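Long-range contacts in cytochrome P450 (Novosphingobium aromaticivorans, PDB 3OFT), which is a haem-binding cytochrome P450 with a mostly helical fold that buries its iron porphyrin in the protein core: residues 56-61 against 334-339; 281-286 against 304-309. One frame throughout, in Å; residues are numbered along the deposited sequence.

Interaction 1 of 2, residues 56-61 against 334-339. With HEM (protoporphyrin IX containing Fe), chain D.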
ATOM      1  N   VAL A  56      -8.726  -6.506  17.640  1.00 12.49           N
ATOM      2  CA  VAL A  56      -7.499  -7.302  17.725  1.00 11.06           C
ATOM      3  C   VAL A  56      -6.484  -6.809  16.694  1.00 10.23           C
ATOM      4  O   VAL A  56      -5.333  -6.575  17.028  1.00 10.13           O
ATOM      5  CB  VAL A  56      -7.804  -8.828  17.553  1.00 11.41           C
ATOM      6  CG1 VAL A  56      -6.512  -9.646  17.647  1.00 11.92           C
ATOM      7  CG2 VAL A  56      -8.796  -9.279  18.657  1.00 12.16           C
ATOM      8  N   VAL A  57      -6.935  -6.602  15.450  1.00 10.01           N
ATOM      9  CA  VAL A  57      -6.069  -6.058  14.367  1.00  9.25           C
ATOM     10  C   VAL A  57      -5.476  -4.780  14.840  1.00  8.87           C
ATOM     11  O   VAL A  57      -4.235  -4.581  14.804  1.00  9.11           O
ATOM     12  CB  VAL A  57      -6.861  -5.742  13.061  1.00  9.53           C
ATOM     13  CG1 VAL A  57      -5.940  -5.031  11.991  1.00 11.12           C
ATOM     14  CG2 VAL A  57      -7.405  -7.019  12.464  1.00 10.36           C
ATOM     15  N   ARG A  58      -6.354  -3.887  15.314  1.00  9.93           N
ATOM     16  CA  ARG A  58      -5.896  -2.558  15.726  1.00  9.92           C
ATOM     17  C   ARG A  58      -4.893  -2.588  16.925  1.00 10.48           C
ATOM     18  O   ARG A  58      -3.868  -1.856  16.936  1.00 10.70           O
ATOM     19  CB  ARG A  58      -7.107  -1.660  16.022  1.00 10.24           C
ATOM     20  CG  ARG A  58      -6.750  -0.272  16.393  1.00 11.84           C
ATOM     21  CD  ARG A  58      -6.328   0.527  15.184  1.00 10.70           C
ATOM     22  NE  ARG A  58      -6.213   1.951  15.543  1.00 12.22           N
ATOM     23  CZ  ARG A  58      -6.197   2.953  14.666  1.00 10.92           C
ATOM     24  NH1 ARG A  58      -6.285   2.694  13.376  1.00  8.91           N
ATOM     25  NH2 ARG A  58      -6.065   4.204  15.084  1.00 12.74           N
ATOM     26  N   GLU A  59      -5.172  -3.410  17.927  1.00 11.67           N
ATOM     27  CA  GLU A  59      -4.316  -3.493  19.113  1.00 11.93           C
ATOM     28  C   GLU A  59      -2.945  -4.106  18.808  1.00 11.61           C
ATOM     29  O   GLU A  59      -1.906  -3.606  19.247  1.00 12.52           O
ATOM     30  CB  GLU A  59      -5.004  -4.216  20.282  1.00 14.45           C
ATOM     31  CG  GLU A  59      -5.046  -5.746  20.190  1.00 21.91           C
ATOM     32  CD  GLU A  59      -5.512  -6.431  21.475  1.00 30.25           C
ATOM     33  OE1 GLU A  59      -5.811  -7.646  21.404  1.00 33.61           O
ATOM     34  OE2 GLU A  59      -5.584  -5.759  22.531  1.00 33.84           O
ATOM     35  N   LEU A  60      -2.925  -5.194  18.061  1.00  9.17           N
ATOM     36  CA  LEU A  60      -1.635  -5.862  17.795  1.00 10.22           C
ATOM     37  C   LEU A  60      -0.738  -5.068  16.840  1.00  9.30           C
ATOM     38  O   LEU A  60       0.488  -5.065  16.978  1.00 10.21           O
ATOM     39  CB  LEU A  60      -1.946  -7.208  17.167  1.00  9.15           C
ATOM     40  CG  LEU A  60      -2.108  -8.449  18.051  1.00 13.31           C
ATOM     41  CD1 LEU A  60      -2.185  -8.292  19.579  1.00 16.09           C
ATOM     42  CD2 LEU A  60      -2.921  -9.635  17.366  1.00  7.95           C
ATOM     43  N   TRP A  61      -1.348  -4.359  15.888  1.00  9.39           N
ATOM     44  CA  TRP A  61      -0.591  -3.568  14.909  1.00  8.14           C
ATOM     45  C   TRP A  61       0.161  -2.450  15.619  1.00  9.12           C
ATOM     46  O   TRP A  61       1.277  -2.076  15.226  1.00  9.76           O
ATOM     47  CB  TRP A  61      -1.557  -2.972  13.885  1.00  7.28           C
ATOM     48  CG  TRP A  61      -0.945  -2.586  12.549  1.00  6.53           C
ATOM     49  CD1 TRP A  61       0.180  -1.848  12.315  1.00  9.58           C
ATOM     50  CD2 TRP A  61      -1.505  -2.884  11.277  1.00  7.46           C
ATOM     51  NE1 TRP A  61       0.366  -1.690  10.933  1.00  7.69           N
ATOM     52  CE2 TRP A  61      -0.662  -2.319  10.291  1.00  9.18           C
ATOM     53  CE3 TRP A  61      -2.640  -3.584  10.871  1.00  7.87           C
ATOM     54  CZ2 TRP A  61      -0.921  -2.447   8.911  1.00  9.17           C
ATOM     55  CZ3 TRP A  61      -2.909  -3.705   9.496  1.00  9.80           C
ATOM     56  CH2 TRP A  61      -2.044  -3.132   8.538  1.00  8.65           C
ATOM     57  N   ARG A 334      -7.605   7.400  12.376  1.00 12.74           N
ATOM     58  CA  ARG A 334      -8.465   6.547  13.203  1.00 13.22           C
ATOM     59  C   ARG A 334      -8.822   5.215  12.556  1.00 12.43           C
ATOM     60  O   ARG A 334      -9.342   4.320  13.219  1.00 11.39           O
ATOM     61  CB  ARG A 334      -9.725   7.281  13.657  1.00 15.24           C
ATOM     62  CG  ARG A 334      -9.400   8.247  14.830  1.00 22.36           C
ATOM     63  CD  ARG A 334     -10.594   9.094  15.212  1.00 31.95           C
ATOM     64  NE  ARG A 334     -11.619   8.330  15.929  1.00 37.73           N
ATOM     65  CZ  ARG A 334     -12.889   8.717  16.091  1.00 39.75           C
ATOM     66  NH1 ARG A 334     -13.323   9.860  15.571  1.00 40.88           N
ATOM     67  NH2 ARG A 334     -13.731   7.950  16.773  1.00 40.23           N
ATOM     68  N   HIS A 335      -8.539   5.068  11.271  1.00  9.94           N
ATOM     69  CA  HIS A 335      -8.672   3.739  10.679  1.00  9.19           C
ATOM     70  C   HIS A 335      -7.274   3.232  10.297  1.00  8.47           C
ATOM     71  O   HIS A 335      -6.256   3.853  10.643  1.00  7.75           O
ATOM     72  CB  HIS A 335      -9.681   3.720   9.510  1.00  7.64           C
ATOM     73  CG  HIS A 335      -9.305   4.612   8.359  1.00  8.07           C
ATOM     74  ND1 HIS A 335      -8.346   4.270   7.433  1.00 11.62           N
ATOM     75  CD2 HIS A 335      -9.809   5.797   7.955  1.00  9.64           C
ATOM     76  CE1 HIS A 335      -8.226   5.244   6.542  1.00 14.42           C
ATOM     77  NE2 HIS A 335      -9.134   6.162   6.812  1.00 10.94           N
ATOM     78  N   THR A 336      -7.236   2.098   9.624  1.00  7.99           N
ATOM     79  CA  THR A 336      -5.990   1.326   9.537  1.00  8.71           C
ATOM     80  C   THR A 336      -5.471   1.179   8.110  1.00  7.39           C
ATOM     81  O   THR A 336      -4.545   0.402   7.868  1.00  8.16           O
ATOM     82  CB  THR A 336      -6.160  -0.001  10.334  1.00  8.88           C
ATOM     83  OG1 THR A 336      -6.497   0.327  11.696  1.00  9.98           O
ATOM     84  CG2 THR A 336      -4.879  -0.817  10.385  1.00 10.14           C
ATOM     85  N   THR A 337      -6.014   1.954   7.151  1.00  7.97           N
ATOM     86  CA  THR A 337      -5.528   1.829   5.757  1.00  7.31           C
ATOM     87  C   THR A 337      -3.998   2.027   5.684  1.00  8.16           C
ATOM     88  O   THR A 337      -3.305   1.298   4.958  1.00  6.24           O
ATOM     89  CB  THR A 337      -6.236   2.801   4.782  1.00  8.51           C
ATOM     90  OG1 THR A 337      -7.628   2.488   4.782  1.00  8.02           O
ATOM     91  CG2 THR A 337      -5.670   2.624   3.339  1.00  6.92           C
ATOM     92  N   MET A 338      -3.489   2.985   6.464  1.00  7.58           N
ATOM     93  CA  MET A 338      -2.091   3.332   6.446  1.00  8.77           C
ATOM     94  C   MET A 338      -1.329   2.727   7.642  1.00  7.22           C
ATOM     95  O   MET A 338      -0.180   3.058   7.866  1.00  6.44           O
ATOM     96  CB  MET A 338      -1.972   4.863   6.451  1.00  9.92           C
ATOM     97  CG  MET A 338      -2.834   5.555   5.379  1.00 15.37           C
ATOM     98  SD  MET A 338      -2.441   5.020   3.717  1.00 25.92           S
ATOM     99  CE  MET A 338      -0.782   5.441   3.679  1.00 17.76           C
ATOM    100  N   GLY A 339      -1.970   1.819   8.362  1.00  7.12           N
ATOM    101  CA  GLY A 339      -1.365   1.187   9.528  1.00  8.19           C
ATOM    102  C   GLY A 339      -1.670   1.933  10.804  1.00  9.49           C
ATOM    103  O   GLY A 339      -2.623   2.735  10.873  1.00  9.05           O
TER
HETATM  104  CHA HEM D 417       4.355   1.994   5.785  1.00  2.48           C
HETATM  105  CHB HEM D 417       0.163   1.510   3.357  1.00  5.96           C
HETATM  106  CHC HEM D 417       1.751   4.640   0.044  1.00  5.36           C
HETATM  107  CHD HEM D 417       6.189   4.291   1.858  1.00  8.21           C
HETATM  108  C1A HEM D 417       3.060   1.661   5.435  1.00  5.58           C
HETATM  109  C2A HEM D 417       2.171   0.866   6.249  1.00  5.46           C
HETATM  110  C3A HEM D 417       1.015   0.718   5.613  1.00  4.72           C
HETATM  111  C4A HEM D 417       1.134   1.397   4.321  1.00  6.21           C
HETATM  112  CMA HEM D 417      -0.182  -0.110   6.143  1.00  5.72           C
HETATM  113  CAA HEM D 417       2.495   0.318   7.670  1.00  6.43           C
HETATM  114  CBA HEM D 417       3.283  -0.962   7.504  1.00  6.68           C
HETATM  115  CGA HEM D 417       3.560  -1.644   8.835  1.00  6.78           C
HETATM  116  O1A HEM D 417       4.329  -2.656   8.836  1.00  7.91           O
HETATM  117  O2A HEM D 417       3.049  -1.235   9.925  1.00  8.19           O
HETATM  118  C1B HEM D 417       0.206   2.331   2.238  1.00  5.61           C
HETATM  119  C2B HEM D 417      -0.879   2.572   1.322  1.00  4.66           C
HETATM  120  C3B HEM D 417      -0.417   3.449   0.409  1.00  5.25           C
HETATM  121  C4B HEM D 417       0.959   3.767   0.738  1.00  5.27           C
HETATM  122  CMB HEM D 417      -2.271   1.923   1.438  1.00  3.95           C
HETATM  123  CAB HEM D 417      -1.072   4.067  -0.830  1.00  8.63           C
HETATM  124  CBB HEM D 417      -2.313   3.754  -1.244  1.00 14.94           C
HETATM  125  C1C HEM D 417       3.089   4.859   0.197  1.00  7.61           C
HETATM  126  C2C HEM D 417       3.924   5.770  -0.574  1.00  8.68           C
HETATM  127  C3C HEM D 417       5.180   5.630  -0.063  1.00 12.06           C
HETATM  128  C4C HEM D 417       5.134   4.735   1.070  1.00  7.84           C
HETATM  129  CMC HEM D 417       3.428   6.649  -1.767  1.00 10.19           C
HETATM  130  CAC HEM D 417       6.504   6.342  -0.433  1.00 14.60           C
HETATM  131  CBC HEM D 417       6.777   6.754  -1.666  1.00 21.62           C
HETATM  132  C1D HEM D 417       6.104   3.688   3.070  1.00  6.67           C
HETATM  133  C2D HEM D 417       7.242   3.468   3.951  1.00  7.59           C
HETATM  134  C3D HEM D 417       6.654   2.797   5.179  1.00  4.94           C
HETATM  135  C4D HEM D 417       5.249   2.625   4.933  1.00  5.27           C
HETATM  136  CMD HEM D 417       8.733   3.896   3.709  1.00  5.24           C
HETATM  137  CAD HEM D 417       7.486   2.377   6.425  1.00  6.71           C
HETATM  138  CBD HEM D 417       7.198   3.438   7.500  1.00  5.13           C
HETATM  139  CGD HEM D 417       7.861   2.922   8.782  1.00  9.47           C
HETATM  140  O1D HEM D 417       8.200   1.727   8.900  1.00  7.95           O
HETATM  141  O2D HEM D 417       8.015   3.686   9.740  1.00 11.02           O
HETATM  142  NA  HEM D 417       2.381   1.991   4.260  1.00  6.44           N
HETATM  143  NB  HEM D 417       1.277   3.115   1.865  1.00  5.60           N
HETATM  144  NC  HEM D 417       3.848   4.292   1.208  1.00  7.35           N
HETATM  145  ND  HEM D 417       4.964   3.161   3.667  1.00  4.72           N
HETATM  146 FE   HEM D 417       3.099   3.201   2.789  1.00  8.33          FE
HETATM  147  O   HOH W   1       3.831   1.276   1.575  1.00 12.50           O
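Two hydrogen bonds from one nitrogen, Arg58 NH1, tie helix residues 56-61 to the loop at 334-339. The better one runs 2.9 Å from Arg58 NH1 to Thr336 OG1 with an N-H...O angle of 155°, although the position of OG1 is less certain. A weak one reaches from Arg58 NH1 to His335 O, 3.0 Å away and close to the guanidinium plane. Arg334 O lies over a face of the guanidinium, where no N-H points at it. The arginine gets there with CG anti to the backbone N (chi1 -178°) and a bend at chi2, its shaft crossing Thr336 obliquely. Arg58 NH2 adds a bond to Ile333 O, so NH1 and NH2 together have three acceptors, one of them weakly bound, which should restrict the rotation of the group.

Trp61 carries the second half. Its NE1 donates to the haem propionate oxygen O2A at 2.9 Å, the acceptor lying at the indole edge. Over one indole face Thr336 CG2 sits 3.8 Å from the centroid of the six-membered ring, a CH-pi contact met tip to tip. Gly339 CA packs on the same face, 3.6 Å from Trp61 NE1. Gly339 takes a positive phi of 91° that suits glycine, its CA also lying close to the haem. Gly339 closes a type I turn from Thr336, and Met338 CE reaches to 3.6 Å from haem NB.

Around this core, Asn312 OD1 accepts from Thr336 N. Helix 309-312 lines the contact through Leu310 against Val57 and His311 against Arg58 and Thr336, while strand 303-307 packs Leu306 on Trp61.

Interaction 2 of 2, residues 281-286 against 304-309. With HEM (protoporphyrin IX containing Fe), chain D; HX2 ((2R,5R)-hexane-2,5-diol), chain E.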
ATOM      1  N   VAL A 281      -4.093  -3.583   2.329  1.00  7.38           N
ATOM      2  CA  VAL A 281      -2.755  -3.870   2.851  1.00  7.67           C
ATOM      3  C   VAL A 281      -2.824  -4.763   4.095  1.00  7.95           C
ATOM      4  O   VAL A 281      -3.642  -4.519   4.988  1.00  8.03           O
ATOM      5  CB  VAL A 281      -1.860  -2.582   3.030  1.00  7.00           C
ATOM      6  CG1 VAL A 281      -0.491  -3.005   3.550  1.00  6.50           C
ATOM      7  CG2 VAL A 281      -1.660  -1.853   1.644  1.00  6.65           C
ATOM      8  N   ALA A 282      -2.016  -5.827   4.121  1.00  7.05           N
ATOM      9  CA  ALA A 282      -1.847  -6.644   5.342  1.00  7.39           C
ATOM     10  C   ALA A 282      -0.377  -6.724   5.668  1.00  7.77           C
ATOM     11  O   ALA A 282       0.464  -6.662   4.734  1.00  9.35           O
ATOM     12  CB  ALA A 282      -2.440  -8.093   5.167  1.00  6.83           C
ATOM     13  N   VAL A 283      -0.051  -6.825   6.968  1.00  6.71           N
ATOM     14  CA  VAL A 283       1.346  -6.864   7.398  1.00  6.92           C
ATOM     15  C   VAL A 283       1.629  -8.048   8.301  1.00  7.24           C
ATOM     16  O   VAL A 283       0.708  -8.615   8.926  1.00  7.13           O
ATOM     17  CB  VAL A 283       1.782  -5.574   8.134  1.00  7.39           C
ATOM     18  CG1 VAL A 283       1.625  -4.348   7.212  1.00  8.57           C
ATOM     19  CG2 VAL A 283       1.025  -5.414   9.501  1.00  7.72           C
ATOM     20  N   SER A 284       2.912  -8.375   8.422  1.00  6.71           N
ATOM     21  CA  SER A 284       3.339  -9.468   9.332  1.00  8.16           C
ATOM     22  C   SER A 284       4.112  -8.929  10.526  1.00  7.50           C
ATOM     23  O   SER A 284       4.750  -7.866  10.433  1.00  6.75           O
ATOM     24  CB  SER A 284       4.224 -10.469   8.570  1.00  8.70           C
ATOM     25  OG  SER A 284       3.530 -11.059   7.477  1.00 11.63           O
ATOM     26  N   ARG A 285       4.051  -9.637  11.660  1.00  7.20           N
ATOM     27  CA  ARG A 285       4.922  -9.308  12.799  1.00  7.87           C
ATOM     28  C   ARG A 285       5.454 -10.595  13.370  1.00  8.95           C
ATOM     29  O   ARG A 285       4.810 -11.626  13.222  1.00  9.55           O
ATOM     30  CB  ARG A 285       4.103  -8.631  13.928  1.00  8.05           C
ATOM     31  CG  ARG A 285       3.435  -7.268  13.548  1.00  6.97           C
ATOM     32  CD  ARG A 285       4.532  -6.230  13.303  1.00  7.20           C
ATOM     33  NE  ARG A 285       3.968  -4.868  13.184  1.00  5.20           N
ATOM     34  CZ  ARG A 285       3.885  -4.193  12.054  1.00  4.01           C
ATOM     35  NH1 ARG A 285       4.289  -4.700  10.884  1.00  2.95           N
ATOM     36  NH2 ARG A 285       3.419  -2.948  12.095  1.00  7.50           N
ATOM     37  N   ASN A 286       6.584 -10.536  14.080  1.00  9.33           N
ATOM     38  CA  ASN A 286       7.050 -11.712  14.796  1.00  9.88           C
ATOM     39  C   ASN A 286       7.096 -11.339  16.264  1.00  9.90           C
ATOM     40  O   ASN A 286       7.606 -10.286  16.642  1.00  9.89           O
ATOM     41  CB  ASN A 286       8.439 -12.196  14.273  1.00  9.85           C
ATOM     42  CG  ASN A 286       9.500 -11.098  14.278  1.00 12.40           C
ATOM     43  OD1 ASN A 286       9.428 -10.104  13.527  1.00 12.55           O
ATOM     44  ND2 ASN A 286      10.533 -11.292  15.089  1.00 15.04           N
ATOM     45  N   VAL A 304       2.470 -13.305  13.303  1.00 10.06           N
ATOM     46  CA  VAL A 304       1.112 -12.770  13.367  1.00 11.43           C
ATOM     47  C   VAL A 304       0.835 -11.972  12.084  1.00 10.31           C
ATOM     48  O   VAL A 304       1.661 -11.132  11.695  1.00 10.22           O
ATOM     49  CB  VAL A 304       0.938 -11.796  14.562  1.00 12.89           C
ATOM     50  CG1 VAL A 304      -0.533 -11.390  14.677  1.00 15.02           C
ATOM     51  CG2 VAL A 304       1.478 -12.428  15.870  1.00 17.30           C
ATOM     52  N   TYR A 305      -0.288 -12.250  11.428  1.00  8.36           N
ATOM     53  CA  TYR A 305      -0.640 -11.547  10.181  1.00  8.08           C
ATOM     54  C   TYR A 305      -1.824 -10.626  10.476  1.00  9.10           C
ATOM     55  O   TYR A 305      -2.812 -11.054  11.112  1.00  8.38           O
ATOM     56  CB  TYR A 305      -1.030 -12.560   9.109  1.00  7.47           C
ATOM     57  CG  TYR A 305      -1.002 -12.037   7.690  1.00  9.99           C
ATOM     58  CD1 TYR A 305      -2.185 -11.833   6.991  1.00  8.87           C
ATOM     59  CD2 TYR A 305       0.213 -11.718   7.068  1.00  8.96           C
ATOM     60  CE1 TYR A 305      -2.161 -11.374   5.673  1.00 10.80           C
ATOM     61  CE2 TYR A 305       0.244 -11.241   5.758  1.00  7.33           C
ATOM     62  CZ  TYR A 305      -0.950 -11.074   5.082  1.00 12.55           C
ATOM     63  OH  TYR A 305      -0.939 -10.628   3.782  1.00 11.64           O
ATOM     64  N   LEU A 306      -1.722  -9.380  10.015  1.00  8.22           N
ATOM     65  CA  LEU A 306      -2.664  -8.320  10.363  1.00  7.83           C
ATOM     66  C   LEU A 306      -3.260  -7.690   9.107  1.00  7.85           C
ATOM     67  O   LEU A 306      -2.591  -6.894   8.455  1.00  7.88           O
ATOM     68  CB  LEU A 306      -1.942  -7.225  11.163  1.00  7.57           C
ATOM     69  CG  LEU A 306      -1.161  -7.663  12.389  1.00  7.80           C
ATOM     70  CD1 LEU A 306      -0.487  -6.459  13.012  1.00 10.54           C
ATOM     71  CD2 LEU A 306      -2.086  -8.352  13.426  1.00  7.67           C
ATOM     72  N   PRO A 307      -4.529  -8.006   8.792  1.00  8.40           N
ATOM     73  CA  PRO A 307      -5.180  -7.434   7.641  1.00  8.03           C
ATOM     74  C   PRO A 307      -5.921  -6.154   7.982  1.00  8.58           C
ATOM     75  O   PRO A 307      -6.859  -6.172   8.758  1.00  9.64           O
ATOM     76  CB  PRO A 307      -6.144  -8.525   7.205  1.00  8.15           C
ATOM     77  CG  PRO A 307      -6.516  -9.222   8.486  1.00  7.71           C
ATOM     78  CD  PRO A 307      -5.316  -9.105   9.389  1.00  8.36           C
ATOM     79  N   SER A 308      -5.530  -5.048   7.364  1.00  7.57           N
ATOM     80  CA  SER A 308      -6.220  -3.773   7.641  1.00  8.40           C
ATOM     81  C   SER A 308      -7.723  -3.806   7.317  1.00  8.57           C
ATOM     82  O   SER A 308      -8.492  -3.147   8.017  1.00  7.77           O
ATOM     83  CB  SER A 308      -5.550  -2.593   6.928  1.00  9.18           C
ATOM     84  OG  SER A 308      -5.606  -2.787   5.522  1.00  7.96           O
ATOM     85  N   VAL A 309      -8.129  -4.593   6.317  1.00  7.58           N
ATOM     86  CA  VAL A 309      -9.545  -4.699   5.922  1.00  8.54           C
ATOM     87  C   VAL A 309     -10.423  -5.147   7.111  1.00  9.63           C
ATOM     88  O   VAL A 309     -11.551  -4.698   7.227  1.00 10.33           O
ATOM     89  CB  VAL A 309      -9.755  -5.626   4.673  1.00  7.95           C
ATOM     90  CG1 VAL A 309      -9.393  -7.079   5.013  1.00  7.59           C
ATOM     91  CG2 VAL A 309     -11.227  -5.524   4.109  1.00  8.34           C
TER
HETATM   92  CHA HEM D 417       4.355   1.994   5.785  1.00  2.48           C
HETATM   93  CHB HEM D 417       0.163   1.510   3.357  1.00  5.96           C
HETATM   94  CHC HEM D 417       1.751   4.640   0.044  1.00  5.36           C
HETATM   95  CHD HEM D 417       6.189   4.291   1.858  1.00  8.21           C
HETATM   96  C1A HEM D 417       3.060   1.661   5.435  1.00  5.58           C
HETATM   97  C2A HEM D 417       2.171   0.866   6.249  1.00  5.46           C
HETATM   98  C3A HEM D 417       1.015   0.718   5.613  1.00  4.72           C
HETATM   99  C4A HEM D 417       1.134   1.397   4.321  1.00  6.21           C
HETATM  100  CMA HEM D 417      -0.182  -0.110   6.143  1.00  5.72           C
HETATM  101  CAA HEM D 417       2.495   0.318   7.670  1.00  6.43           C
HETATM  102  CBA HEM D 417       3.283  -0.962   7.504  1.00  6.68           C
HETATM  103  CGA HEM D 417       3.560  -1.644   8.835  1.00  6.78           C
HETATM  104  O1A HEM D 417       4.329  -2.656   8.836  1.00  7.91           O
HETATM  105  O2A HEM D 417       3.049  -1.235   9.925  1.00  8.19           O
HETATM  106  C1B HEM D 417       0.206   2.331   2.238  1.00  5.61           C
HETATM  107  C2B HEM D 417      -0.879   2.572   1.322  1.00  4.66           C
HETATM  108  C3B HEM D 417      -0.417   3.449   0.409  1.00  5.25           C
HETATM  109  C4B HEM D 417       0.959   3.767   0.738  1.00  5.27           C
HETATM  110  CMB HEM D 417      -2.271   1.923   1.438  1.00  3.95           C
HETATM  111  CAB HEM D 417      -1.072   4.067  -0.830  1.00  8.63           C
HETATM  112  CBB HEM D 417      -2.313   3.754  -1.244  1.00 14.94           C
HETATM  113  C1C HEM D 417       3.089   4.859   0.197  1.00  7.61           C
HETATM  114  C2C HEM D 417       3.924   5.770  -0.574  1.00  8.68           C
HETATM  115  C3C HEM D 417       5.180   5.630  -0.063  1.00 12.06           C
HETATM  116  C4C HEM D 417       5.134   4.735   1.070  1.00  7.84           C
HETATM  117  CMC HEM D 417       3.428   6.649  -1.767  1.00 10.19           C
HETATM  118  CAC HEM D 417       6.504   6.342  -0.433  1.00 14.60           C
HETATM  119  CBC HEM D 417       6.777   6.754  -1.666  1.00 21.62           C
HETATM  120  C1D HEM D 417       6.104   3.688   3.070  1.00  6.67           C
HETATM  121  C2D HEM D 417       7.242   3.468   3.951  1.00  7.59           C
HETATM  122  C3D HEM D 417       6.654   2.797   5.179  1.00  4.94           C
HETATM  123  C4D HEM D 417       5.249   2.625   4.933  1.00  5.27           C
HETATM  124  CMD HEM D 417       8.733   3.896   3.709  1.00  5.24           C
HETATM  125  CAD HEM D 417       7.486   2.377   6.425  1.00  6.71           C
HETATM  126  CBD HEM D 417       7.198   3.438   7.500  1.00  5.13           C
HETATM  127  CGD HEM D 417       7.861   2.922   8.782  1.00  9.47           C
HETATM  128  O1D HEM D 417       8.200   1.727   8.900  1.00  7.95           O
HETATM  129  O2D HEM D 417       8.015   3.686   9.740  1.00 11.02           O
HETATM  130  NA  HEM D 417       2.381   1.991   4.260  1.00  6.44           N
HETATM  131  NB  HEM D 417       1.277   3.115   1.865  1.00  5.60           N
HETATM  132  NC  HEM D 417       3.848   4.292   1.208  1.00  7.35           N
HETATM  133  ND  HEM D 417       4.964   3.161   3.667  1.00  4.72           N
HETATM  134 FE   HEM D 417       3.099   3.201   2.789  1.00  8.33          FE
HETATM  135  C1  HX2 E 397       5.244  -6.483   3.095  1.00 24.72           C
HETATM  136  O1  HX2 E 397       3.064  -7.122   4.005  1.00 18.01           O
HETATM  137  C2  HX2 E 397       3.734  -6.201   3.117  1.00 24.86           C
HETATM  138  O2  HX2 E 397       4.180  -1.485   1.713  1.00 17.45           O
HETATM  139  C3  HX2 E 397       3.382  -4.743   3.427  1.00 22.16           C
HETATM  140  C4  HX2 E 397       4.074  -3.748   2.480  1.00 17.53           C
HETATM  141  C5  HX2 E 397       3.391  -2.373   2.494  1.00 17.46           C
HETATM  142  C6  HX2 E 397       3.307  -1.827   3.934  1.00 16.61           C
HETATM  143  O   HOH W   2      -4.568  -0.901   3.751  1.00  7.58           O
HETATM  144  O   HOH W   3      -6.164  -6.019   4.478  1.00  8.25           O
HETATM  145  O   HOH W   1       3.831   1.276   1.575  1.00 12.50           O
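Arg285 meets the haem propionate with two parallel N-H bonds, from its pair with Val304 in antiparallel strands 282-286 and 304-307 of the mixed sheet of the P450 fold. Arg285 NH1 donates to haem O1A at 2.9 Å and Arg285 NH2 to haem O2A at 2.8 Å, the latter nearly straight at 169°; the propionate carbon CGA lies in the guanidinium plane, so the two groups meet edge to edge. A third bond, Arg285 NH1 to Ser284 O, helps fix the rotation of the group. Closer to the iron, Val281 CG2 lies 3.8 Å from the haem methyl CMB. The O1 hydroxyl of hexane-2,5-diol donates a hydrogen bond to Ala282 O, 2.7 Å away, and the diol's O2 is hydrogen-bonded, at 2.8 Å, to the water on the iron.

Paired backbones position this first shell. Val283 and Leu306 form a hydrogen-bonded pair, as do Arg285 and Val304, while Ala282-Pro307 and Ser284-Tyr305 are non-hydrogen-bonded pairs. Val283, Arg285, Val304 and Leu306 share the face that carries Arg285 to the haem; there the Leu306 and Arg285 side chains cross at about a right angle, Leu306 CD1 4.0 Å from Arg285 CG. On the other face, Ala282 CB lies 3.3 Å from Tyr305 CE1, and Ser284 OG approaches the edge of the same ring. Tyr305 OH is hydrogen-bonded to Asn383 OD1.

Past the last pair, Val281 O is gripped by both Ser308 N and Ser308 OG, and a water donates to it. With OG in the crowded position (chi1 62°), Ser308 OG sits on a lone pair of Val281 O, 2.7 Å away.

In the fold
The centres of the two contacts lie about 9 Å apart, on the same side of the chain's centre, and both touch the haem. Along the sequence 56-61 comes first, then 281-286, 304-309 and finally 334-339, so interaction 1 encloses interaction 2. They meet directly: Trp61 CZ3 packs 3.4 Å from Leu306 O, and Thr336 O lies 3.3 Å from Ser308 CB. Helix 54-62 thus lies against strands 282-287 and 303-307 of the mixed sheet. Trp61 from interaction 1 and Arg285 from interaction 2 converge on one haem propionate, whose O2A accepts from both, so helix and sheet together bind that propionate.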